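Local atomic coordinates of Abbfa_003403 (Acinetobacter baumannii, PDB entry 4ZXH), a protein that acts as a four-domain nonribosomal peptide synthetase module, probably activating a building block, condensing it on a phosphopantetheine-bearing carrier domain and releasing the product through a thioesterase. Residues 71-76 and 121-127; 832-836 and 845-849; 1065-1071 and 1091-1097. All blocks are in the same frame, centred on the assembly; numbering follows the deposited sequence.

In the fold
Along the chain from the N terminus the three contacts follow one another in series; none encloses or crosses another. Interaction 1 comes first, in the condensation domain, where the loop leading into strand 127-135 comes back over the 44 intervening residues to lie along strand 73-78 and join two sheets. Interaction 2 closes a short hairpin, just eight residues long between its segments, in the adenylation part of the chain. Interaction 3 closes a beta-alpha-beta unit in the thioesterase domain. Interactions 1 and 3 have centres about 40 Å apart, whereas interaction 2 is about 66 Å from interaction 1 and 79 Å from interaction 3, centre to centre.

Interaction 1 of 3, residues 71-76 and 121-127; sequences LRVSMP and LTQPPLW
In the condensation domain, the loop 121-127 docks along the outer edge of strand 73-78 and the turn before it, pinned at the turn by W127 on L71 and at the other end by L121 on M75. The W127 indole gives its NE1 hydrogen to L71 O at 2.8 Å and a nearly straight 170°. The acceptor lies in the ring plane, and the donor sits on a lone pair of that carbonyl, so the indole is fixed in its rotation. Above one ring face stands L71 CD2, 4.0 Å from the centroid of the five-membered ring, a CH-pi contact; P125 CB, following a cis peptide bond, covers the opposite face. W127 has CG tucked between its backbone N and carbonyl carbon (chi1 51°), a turn that brings the indole edge to L71. Its side chain also contacts the bound phospholipid and L61 of helix 56-67.

At the other end, M75 N donates to L121 O at 2.7 Å. Between the two bonds the packing is apolar: the P124 ring lays CD on S74 CB at 3.5 Å, and M75 reaches along its extended chain to put CE 3.9 Å from L126 CD1. Past the M75-L121 bond, T122 sets its CB against P76 CA at 3.9 Å. The S74 hydroxyl is engaged with W87 NE1 on strand 81-87, and T122 OG1 with D120.

Backbone bonds link S74 to L85 and L126 to H146, the first histidine of the HHxxxD sequence. The arrangement thus joins the small antiparallel sheet to the mixed sheet of a condensation-domain lobe, in the CoA-dependent acyltransferase fold.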
loop_
_atom_site.group_PDB
_atom_site.type_symbol
_atom_site.label_atom_id
_atom_site.label_comp_id
_atom_site.label_asym_id
_atom_site.label_seq_id
_atom_site.Cartn_x
_atom_site.Cartn_y
_atom_site.Cartn_z
ATOM N N LEU A 71 10.871 28.377 24.861
ATOM C CA LEU A 71 11.534 28.804 23.643
ATOM C C LEU A 71 12.997 28.361 23.543
ATOM O O LEU A 71 13.618 28.534 22.499
ATOM C CB LEU A 71 11.444 30.326 23.521
ATOM C CG LEU A 71 10.053 30.881 23.185
ATOM C CD1 LEU A 71 10.068 32.381 23.049
ATOM C CD2 LEU A 71 9.529 30.260 21.897
ATOM N N ARG A 72 13.541 27.795 24.617
ATOM C CA ARG A 72 14.925 27.324 24.637
ATOM C C ARG A 72 14.994 25.786 24.747
ATOM O O ARG A 72 15.970 25.220 25.240
ATOM C CB ARG A 72 15.695 27.996 25.792
ATOM C CG ARG A 72 15.659 29.545 25.758
ATOM C CD ARG A 72 16.507 30.261 26.836
ATOM N NE ARG A 72 16.252 29.818 28.214
ATOM C CZ ARG A 72 15.389 30.390 29.048
ATOM N NH1 ARG A 72 14.684 31.444 28.666
ATOM N NH2 ARG A 72 15.236 29.915 30.276
ATOM N N VAL A 73 13.956 25.112 24.263
ATOM C CA VAL A 73 13.843 23.655 24.364
ATOM C C VAL A 73 14.347 22.902 23.118
ATOM O O VAL A 73 14.209 23.382 21.998
ATOM C CB VAL A 73 12.365 23.276 24.648
ATOM C CG1 VAL A 73 12.043 21.849 24.238
ATOM C CG2 VAL A 73 12.036 23.506 26.108
ATOM N N SER A 74 14.957 21.738 23.333
ATOM C CA SER A 74 15.203 20.756 22.273
ATOM C C SER A 74 14.659 19.406 22.756
ATOM O O SER A 74 14.401 19.243 23.952
ATOM C CB SER A 74 16.697 20.668 21.914
ATOM O OG SER A 74 17.450 19.851 22.801
ATOM N N MET A 75 14.455 18.453 21.843
ATOM C CA MET A 75 13.814 17.179 22.198
ATOM C C MET A 75 14.602 15.981 21.685
ATOM O O MET A 75 14.202 15.320 20.735
ATOM C CB MET A 75 12.371 17.123 21.662
ATOM C CG MET A 75 11.448 18.214 22.214
ATOM S SD MET A 75 9.802 18.265 21.461
ATOM C CE MET A 75 9.243 19.864 21.985
ATOM N N PRO A 76 15.721 15.681 22.336
ATOM C CA PRO A 76 16.604 14.604 21.891
ATOM C C PRO A 76 16.113 13.249 22.371
ATOM O O PRO A 76 15.298 13.190 23.307
ATOM C CB PRO A 76 17.924 14.956 22.552
ATOM C CG PRO A 76 17.486 15.555 23.865
ATOM C CD PRO A 76 16.192 16.288 23.592
ATOM N N LEU A 121 14.101 18.076 15.595
ATOM C CA LEU A 121 13.584 18.400 16.912
ATOM C C LEU A 121 14.619 18.165 18.008
ATOM O O LEU A 121 14.425 18.579 19.143
ATOM C CB LEU A 121 12.314 17.597 17.195
ATOM C CG LEU A 121 11.147 17.868 16.243
ATOM C CD1 LEU A 121 9.927 17.076 16.656
ATOM C CD2 LEU A 121 10.838 19.347 16.173
ATOM N N THR A 122 15.725 17.518 17.673
ATOM C CA THR A 122 16.753 17.237 18.676
ATOM C C THR A 122 17.771 18.376 18.833
ATOM O O THR A 122 18.588 18.379 19.764
ATOM C CB THR A 122 17.501 15.958 18.338
ATOM O OG1 THR A 122 18.473 16.232 17.329
ATOM C CG2 THR A 122 16.532 14.926 17.807
ATOM N N GLN A 123 17.698 19.346 17.931
ATOM C CA GLN A 123 18.631 20.460 17.902
ATOM C C GLN A 123 17.856 21.786 17.980
ATOM O O GLN A 123 17.033 22.072 17.104
ATOM C CB GLN A 123 19.482 20.391 16.619
ATOM C CG GLN A 123 20.944 20.852 16.759
ATOM C CD GLN A 123 21.724 20.104 17.843
ATOM O OE1 GLN A 123 22.488 20.705 18.603
ATOM N NE2 GLN A 123 21.550 18.782 17.899
ATOM N N PRO A 124 18.111 22.599 19.027
ATOM C CA PRO A 124 17.411 23.871 19.244
ATOM C C PRO A 124 17.938 24.942 18.321
ATOM O O PRO A 124 19.094 24.852 17.936
ATOM C CB PRO A 124 17.741 24.205 20.693
ATOM C CG PRO A 124 19.081 23.631 20.888
ATOM C CD PRO A 124 19.158 22.388 20.038
ATOM N N PRO A 125 17.124 25.958 17.994
ATOM C CA PRO A 125 15.751 26.159 18.484
ATOM C C PRO A 125 14.721 25.415 17.648
ATOM O O PRO A 125 15.049 25.039 16.529
ATOM C CB PRO A 125 15.560 27.676 18.366
ATOM C CG PRO A 125 16.474 28.078 17.240
ATOM C CD PRO A 125 17.620 27.113 17.219
ATOM N N LEU A 126 13.511 25.199 18.170
ATOM C CA LEU A 126 12.454 24.548 17.380
ATOM C C LEU A 126 11.485 25.583 16.812
ATOM O O LEU A 126 10.286 25.333 16.667
ATOM C CB LEU A 126 11.684 23.525 18.199
ATOM C CG LEU A 126 12.445 22.455 18.979
ATOM C CD1 LEU A 126 11.569 21.274 19.191
ATOM C CD2 LEU A 126 13.758 22.056 18.345
ATOM N N TRP A 127 12.024 26.749 16.488
ATOM C CA TRP A 127 11.254 27.809 15.873
ATOM C C TRP A 127 12.199 28.681 15.054
ATOM O O TRP A 127 13.410 28.664 15.283
ATOM C CB TRP A 127 10.518 28.625 16.937
ATOM C CG TRP A 127 11.405 29.089 18.044
ATOM C CD1 TRP A 127 11.784 28.379 19.147
ATOM C CD2 TRP A 127 12.006 30.380 18.172
ATOM N NE1 TRP A 127 12.600 29.146 19.950
ATOM C CE2 TRP A 127 12.745 30.385 19.375
ATOM C CE3 TRP A 127 11.988 31.539 17.392
ATOM C CZ2 TRP A 127 13.466 31.503 19.811
ATOM C CZ3 TRP A 127 12.705 32.664 17.833
ATOM C CH2 TRP A 127 13.435 32.630 19.021
#

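Interaction 2 of 3, residues 832-836 and 845-849; sequences AQFRT and RLYRT
Hydrogen bonds of the main chain define this antiparallel hairpin, in which R835 and L846 form a hydrogen-bonded pair and F834 and Y847 a non-hydrogen-bonded one. R835 N donates to L846 O at 3.0 Å, and L846 N returns to R835 O at 2.7 Å. One step further, R848 N reaches Q833 O at 3.0 Å, so the last carbonyl of helix 827-833 is taken up by the strand.

Aromatic packing lies on the face carrying F834 and Y847. Y847 has CG anti to its backbone N (chi1 168°) and sets CD1 over one face of the F834 ring, 3.6 Å from F834 CE1; the ring planes are tilted by 38°.

Charged groups flank this core. R845 runs out as an extended chain and brings its guanidinium alongside F834, with F834 CB over one face of it and R845 NH2 3.4 Å from that carbon; guanidinium and phenyl planes are 17° apart. Its NH1 is held by A820 O, which keeps the group there. On the other face R835 NH1 and R848 NH1 stand 4.3 Å apart as like charges; R848 NE forms a salt bridge with E811, which would offset the repulsion at least in part.

Y847 to D851 reads YRTGD, the core motif of adenylation domains whose aspartate binds the ATP ribose in relatives. The chemistry implies a strand fixed by backbone bonds, with aromatic carbon on one face and, on the other, two arginines of like charge, one of them answered by E811.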
loop_
_atom_site.group_PDB
_atom_site.type_symbol
_atom_site.label_atom_id
_atom_site.label_comp_id
_atom_site.label_asym_id
_atom_site.label_seq_id
_atom_site.Cartn_x
_atom_site.Cartn_y
_atom_site.Cartn_z
ATOM N N ALA A 832 -36.131 -6.218 -17.722
ATOM C CA ALA A 832 -35.423 -5.755 -16.528
ATOM C C ALA A 832 -34.085 -5.081 -16.859
ATOM O O ALA A 832 -33.686 -4.137 -16.177
ATOM C CB ALA A 832 -35.198 -6.919 -15.571
ATOM N N GLN A 833 -33.398 -5.572 -17.891
ATOM C CA GLN A 833 -32.103 -5.023 -18.295
ATOM C C GLN A 833 -32.233 -3.875 -19.304
ATOM O O GLN A 833 -31.330 -3.037 -19.402
ATOM C CB GLN A 833 -31.215 -6.118 -18.895
ATOM C CG GLN A 833 -30.970 -7.290 -17.983
ATOM C CD GLN A 833 -30.415 -6.869 -16.638
ATOM O OE1 GLN A 833 -29.234 -6.506 -16.512
ATOM N NE2 GLN A 833 -31.266 -6.907 -15.620
ATOM N N PHE A 834 -33.335 -3.843 -20.060
ATOM C CA PHE A 834 -33.611 -2.730 -20.978
ATOM C C PHE A 834 -34.867 -1.975 -20.543
ATOM O O PHE A 834 -35.979 -2.488 -20.653
ATOM C CB PHE A 834 -33.789 -3.222 -22.420
ATOM C CG PHE A 834 -32.589 -3.945 -22.987
ATOM C CD1 PHE A 834 -31.637 -3.266 -23.732
ATOM C CD2 PHE A 834 -32.439 -5.315 -22.817
ATOM C CE1 PHE A 834 -30.543 -3.930 -24.274
ATOM C CE2 PHE A 834 -31.339 -5.991 -23.364
ATOM C CZ PHE A 834 -30.395 -5.294 -24.088
ATOM N N ARG A 835 -34.684 -0.757 -20.043
ATOM C CA ARG A 835 -35.774 0.028 -19.469
ATOM C C ARG A 835 -35.620 1.493 -19.821
ATOM O O ARG A 835 -34.513 1.955 -20.124
ATOM C CB ARG A 835 -35.802 -0.082 -17.937
ATOM C CG ARG A 835 -35.782 -1.468 -17.370
ATOM C CD ARG A 835 -35.319 -1.459 -15.943
ATOM N NE ARG A 835 -36.355 -0.977 -15.048
ATOM C CZ ARG A 835 -36.141 -0.623 -13.783
ATOM N NH1 ARG A 835 -34.909 -0.693 -13.270
ATOM N NH2 ARG A 835 -37.155 -0.194 -13.032
ATOM N N THR A 836 -36.722 2.230 -19.748
ATOM C CA THR A 836 -36.628 3.666 -19.557
ATOM C C THR A 836 -36.708 3.922 -18.062
ATOM O O THR A 836 -37.269 3.111 -17.320
ATOM C CB THR A 836 -37.734 4.422 -20.249
ATOM O OG1 THR A 836 -38.940 4.266 -19.493
ATOM C CG2 THR A 836 -37.922 3.894 -21.652
ATOM N N ARG A 845 -35.003 4.551 -24.054
ATOM C CA ARG A 845 -34.649 3.219 -23.610
ATOM C C ARG A 845 -33.157 3.153 -23.260
ATOM O O ARG A 845 -32.318 3.711 -23.978
ATOM C CB ARG A 845 -35.011 2.212 -24.702
ATOM C CG ARG A 845 -35.042 0.754 -24.279
ATOM C CD ARG A 845 -35.756 -0.044 -25.345
ATOM N NE ARG A 845 -35.783 -1.482 -25.104
ATOM C CZ ARG A 845 -35.067 -2.362 -25.797
ATOM N NH1 ARG A 845 -34.264 -1.951 -26.779
ATOM N NH2 ARG A 845 -35.167 -3.656 -25.521
ATOM N N LEU A 846 -32.843 2.494 -22.145
ATOM C CA LEU A 846 -31.468 2.378 -21.657
ATOM C C LEU A 846 -31.108 0.947 -21.297
ATOM O O LEU A 846 -31.978 0.126 -21.003
ATOM C CB LEU A 846 -31.234 3.244 -20.421
ATOM C CG LEU A 846 -31.611 4.714 -20.388
ATOM C CD1 LEU A 846 -31.313 5.265 -18.998
ATOM C CD2 LEU A 846 -30.835 5.453 -21.445
ATOM N N TYR A 847 -29.811 0.662 -21.301
ATOM C CA TYR A 847 -29.325 -0.661 -20.960
ATOM C C TYR A 847 -28.464 -0.621 -19.715
ATOM O O TYR A 847 -27.579 0.225 -19.576
ATOM C CB TYR A 847 -28.532 -1.284 -22.116
ATOM C CG TYR A 847 -27.787 -2.533 -21.677
ATOM C CD1 TYR A 847 -28.475 -3.716 -21.388
ATOM C CD2 TYR A 847 -26.406 -2.523 -21.518
ATOM C CE1 TYR A 847 -27.796 -4.859 -20.962
ATOM C CE2 TYR A 847 -25.726 -3.657 -21.096
ATOM C CZ TYR A 847 -26.423 -4.820 -20.825
ATOM O OH TYR A 847 -25.736 -5.929 -20.411
ATOM N N ARG A 848 -28.734 -1.559 -18.818
ATOM C CA ARG A 848 -28.062 -1.672 -17.529
ATOM C C ARG A 848 -26.858 -2.628 -17.616
ATOM O O ARG A 848 -27.016 -3.855 -17.776
ATOM C CB ARG A 848 -29.083 -2.148 -16.500
ATOM C CG ARG A 848 -28.544 -2.418 -15.152
ATOM C CD ARG A 848 -29.640 -2.823 -14.198
ATOM N NE ARG A 848 -29.219 -2.521 -12.838
ATOM C CZ ARG A 848 -30.045 -2.459 -11.808
ATOM N NH1 ARG A 848 -31.336 -2.696 -11.996
ATOM N NH2 ARG A 848 -29.576 -2.165 -10.601
ATOM N N THR A 849 -25.654 -2.073 -17.503
ATOM C CA THR A 849 -24.449 -2.835 -17.825
ATOM C C THR A 849 -23.852 -3.670 -16.706
ATOM O O THR A 849 -23.015 -4.527 -16.959
ATOM C CB THR A 849 -23.342 -1.923 -18.299
ATOM O OG1 THR A 849 -22.914 -1.122 -17.195
ATOM C CG2 THR A 849 -23.829 -1.045 -19.429
#

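Interaction 3 of 3, residues 1065-1071 and 1091-1097; sequences QPLWLFH and RTLRAIQ
Strands 1067-1070 and 1093-1096 run parallel, 23° apart with their axes 4.6 Å from each other at closest, and five alternating backbone hydrogen bonds join them, from L1067 N with T1092 O to H1071 N with I1096 O. The straightest is R1094 N to L1067 O, at 174°.

On the face carrying W1068, R1094, F1070 and I1096, the methylenes of R1094 lie over the indole. R1094 CB stands above one ring face, 4.1 Å from the centroid of the six-membered ring in a CH-pi contact, while its CD lies 3.7 Å from W1068 CH2. With CG anti to the carbonyl carbon (chi1 -52°) and an extended chain beyond, R1094 carries its guanidinium past the indole towards P1066, where NH1 comes 3.7 Å from P1066 CG. There R1094 NE forms a salt bridge with E1057, and the indole NE1 bonds Q1126. Further along, I1096 CD1 touches both aromatic side chains, 3.9 Å from F1070 CE1; M1122 of helix 1111-1125 packs on both rings as well.

The other face is aliphatic: L1067 CB meets L1093 CD2 at 3.8 Å, and L1069 CB meets A1095 CB at 4.1 Å. Just past the strand, the H1071 ring turns an edge to I1096 O, with CD2 3.2 Å away, and its NE2 is hydrogen-bonded to Y1118 OH.

F1070 also packs against the GxCxG turn that looks like the nucleophile elbow. With helix 1081-1086 linking the strands, this is a beta-alpha-beta crossover in the central sheet of the alpha/beta-hydrolase fold, as in thioesterase domains.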
loop_
_atom_site.group_PDB
_atom_site.type_symbol
_atom_site.label_atom_id
_atom_site.label_comp_id
_atom_site.label_asym_id
_atom_site.label_seq_id
_atom_site.Cartn_x
_atom_site.Cartn_y
_atom_site.Cartn_z
ATOM N N GLN A 1065 25.083 -9.511 41.115
ATOM C CA GLN A 1065 25.977 -10.414 40.394
ATOM C C GLN A 1065 25.347 -11.073 39.171
ATOM O O GLN A 1065 24.358 -11.789 39.274
ATOM C CB GLN A 1065 26.485 -11.492 41.343
ATOM C CG GLN A 1065 27.511 -12.425 40.738
ATOM C CD GLN A 1065 27.900 -13.501 41.710
ATOM O OE1 GLN A 1065 27.043 -14.237 42.215
ATOM N NE2 GLN A 1065 29.190 -13.572 42.026
ATOM N N PRO A 1066 25.942 -10.833 38.004
ATOM C CA PRO A 1066 25.552 -11.448 36.737
ATOM C C PRO A 1066 26.071 -12.867 36.647
ATOM O O PRO A 1066 26.987 -13.232 37.376
ATOM C CB PRO A 1066 26.247 -10.580 35.673
ATOM C CG PRO A 1066 27.085 -9.585 36.421
ATOM C CD PRO A 1066 27.151 -10.011 37.863
ATOM N N LEU A 1067 25.503 -13.645 35.741
ATOM C CA LEU A 1067 26.070 -14.926 35.360
ATOM C C LEU A 1067 26.671 -14.757 33.976
ATOM O O LEU A 1067 25.987 -14.300 33.066
ATOM C CB LEU A 1067 24.999 -16.021 35.365
ATOM C CG LEU A 1067 25.359 -17.340 34.693
ATOM C CD1 LEU A 1067 26.619 -17.891 35.329
ATOM C CD2 LEU A 1067 24.215 -18.329 34.811
ATOM N N TRP A 1068 27.950 -15.093 33.825
ATOM C CA TRP A 1068 28.626 -15.023 32.530
ATOM C C TRP A 1068 28.643 -16.383 31.863
ATOM O O TRP A 1068 29.014 -17.390 32.484
ATOM C CB TRP A 1068 30.059 -14.532 32.680
ATOM C CG TRP A 1068 30.173 -13.141 33.162
ATOM C CD1 TRP A 1068 30.271 -12.728 34.452
ATOM C CD2 TRP A 1068 30.207 -11.954 32.354
ATOM N NE1 TRP A 1068 30.363 -11.354 34.504
ATOM C CE2 TRP A 1068 30.325 -10.859 33.227
ATOM C CE3 TRP A 1068 30.148 -11.716 30.980
ATOM C CZ2 TRP A 1068 30.385 -9.547 32.770
ATOM C CZ3 TRP A 1068 30.206 -10.410 30.528
ATOM C CH2 TRP A 1068 30.327 -9.344 31.418
ATOM N N LEU A 1069 28.259 -16.404 30.590
ATOM C CA LEU A 1069 28.254 -17.629 29.807
ATOM C C LEU A 1069 29.180 -17.517 28.604
ATOM O O LEU A 1069 29.243 -16.487 27.950
ATOM C CB LEU A 1069 26.833 -17.968 29.362
ATOM C CG LEU A 1069 25.857 -18.179 30.536
ATOM C CD1 LEU A 1069 24.426 -18.196 30.077
ATOM C CD2 LEU A 1069 26.172 -19.449 31.331
ATOM N N PHE A 1070 29.892 -18.593 28.304
ATOM C CA PHE A 1070 30.858 -18.544 27.228
ATOM C C PHE A 1070 30.546 -19.517 26.112
ATOM O O PHE A 1070 30.097 -20.635 26.353
ATOM C CB PHE A 1070 32.232 -18.804 27.794
ATOM C CG PHE A 1070 32.549 -17.920 28.926
ATOM C CD1 PHE A 1070 32.955 -16.610 28.698
ATOM C CD2 PHE A 1070 32.403 -18.367 30.224
ATOM C CE1 PHE A 1070 33.237 -15.764 29.751
ATOM C CE2 PHE A 1070 32.688 -17.532 31.282
ATOM C CZ PHE A 1070 33.100 -16.225 31.043
ATOM N N HIS A 1071 30.802 -19.074 24.888
ATOM C CA HIS A 1071 30.464 -19.842 23.711
ATOM C C HIS A 1071 31.070 -21.228 23.743
ATOM O O HIS A 1071 32.140 -21.412 24.300
ATOM C CB HIS A 1071 30.945 -19.115 22.462
ATOM C CG HIS A 1071 32.423 -18.904 22.414
ATOM N ND1 HIS A 1071 33.308 -19.907 22.090
ATOM C CD2 HIS A 1071 33.172 -17.794 22.620
ATOM C CE1 HIS A 1071 34.541 -19.430 22.115
ATOM N NE2 HIS A 1071 34.486 -18.151 22.435
ATOM N N ARG A 1091 18.159 -12.232 37.748
ATOM C CA ARG A 1091 19.583 -12.383 37.522
ATOM C C ARG A 1091 19.942 -11.899 36.124
ATOM O O ARG A 1091 19.403 -12.390 35.126
ATOM C CB ARG A 1091 20.029 -13.846 37.698
ATOM C CG ARG A 1091 21.545 -14.017 37.892
ATOM C CD ARG A 1091 21.971 -15.446 37.674
ATOM N NE ARG A 1091 21.195 -16.380 38.485
ATOM C CZ ARG A 1091 21.585 -16.810 39.676
ATOM N NH1 ARG A 1091 22.740 -16.385 40.195
ATOM N NH2 ARG A 1091 20.826 -17.663 40.347
ATOM N N THR A 1092 20.835 -10.916 36.072
ATOM C CA THR A 1092 21.492 -10.517 34.838
ATOM C C THR A 1092 22.272 -11.702 34.250
ATOM O O THR A 1092 23.002 -12.395 34.968
ATOM C CB THR A 1092 22.443 -9.323 35.084
ATOM O OG1 THR A 1092 21.700 -8.230 35.652
ATOM C CG2 THR A 1092 23.140 -8.882 33.797
ATOM N N LEU A 1093 22.071 -11.948 32.954
ATOM C CA LEU A 1093 22.801 -12.969 32.198
ATOM C C LEU A 1093 23.511 -12.324 31.016
ATOM O O LEU A 1093 22.896 -11.577 30.234
ATOM C CB LEU A 1093 21.877 -14.047 31.660
ATOM C CG LEU A 1093 20.901 -14.662 32.623
ATOM C CD1 LEU A 1093 19.990 -15.589 31.823
ATOM C CD2 LEU A 1093 21.697 -15.395 33.685
ATOM N N ARG A 1094 24.795 -12.634 30.879
ATOM C CA ARG A 1094 25.589 -12.143 29.768
ATOM C C ARG A 1094 26.328 -13.309 29.163
ATOM O O ARG A 1094 26.771 -14.206 29.871
ATOM C CB ARG A 1094 26.560 -11.067 30.233
ATOM C CG ARG A 1094 25.884 -9.969 31.009
ATOM C CD ARG A 1094 26.735 -8.721 31.068
ATOM N NE ARG A 1094 25.971 -7.580 31.549
ATOM C CZ ARG A 1094 26.211 -6.975 32.698
ATOM N NH1 ARG A 1094 27.204 -7.404 33.464
ATOM N NH2 ARG A 1094 25.472 -5.936 33.068
ATOM N N ALA A 1095 26.434 -13.310 27.846
ATOM C CA ALA A 1095 27.047 -14.414 27.127
ATOM C C ALA A 1095 28.055 -13.825 26.174
ATOM O O ALA A 1095 27.889 -12.688 25.721
ATOM C CB ALA A 1095 25.998 -15.248 26.368
ATOM N N ILE A 1096 29.098 -14.587 25.869
ATOM C CA ILE A 1096 30.157 -14.067 25.028
ATOM C C ILE A 1096 30.381 -14.922 23.792
ATOM O O ILE A 1096 30.715 -16.103 23.888
ATOM C CB ILE A 1096 31.449 -13.948 25.816
ATOM C CG1 ILE A 1096 31.253 -12.932 26.946
ATOM C CG2 ILE A 1096 32.594 -13.564 24.896
ATOM C CD1 ILE A 1096 32.522 -12.527 27.657
ATOM N N GLN A 1097 30.179 -14.323 22.624
ATOM C CA GLN A 1097 30.502 -14.997 21.371
ATOM C C GLN A 1097 31.974 -14.737 20.984
ATOM O O GLN A 1097 32.590 -13.786 21.450
ATOM C CB GLN A 1097 29.568 -14.518 20.260
ATOM C CG GLN A 1097 29.826 -13.095 19.860
ATOM C CD GLN A 1097 28.813 -12.594 18.878
ATOM O OE1 GLN A 1097 28.037 -13.370 18.311
ATOM N NE2 GLN A 1097 28.781 -11.282 18.692
#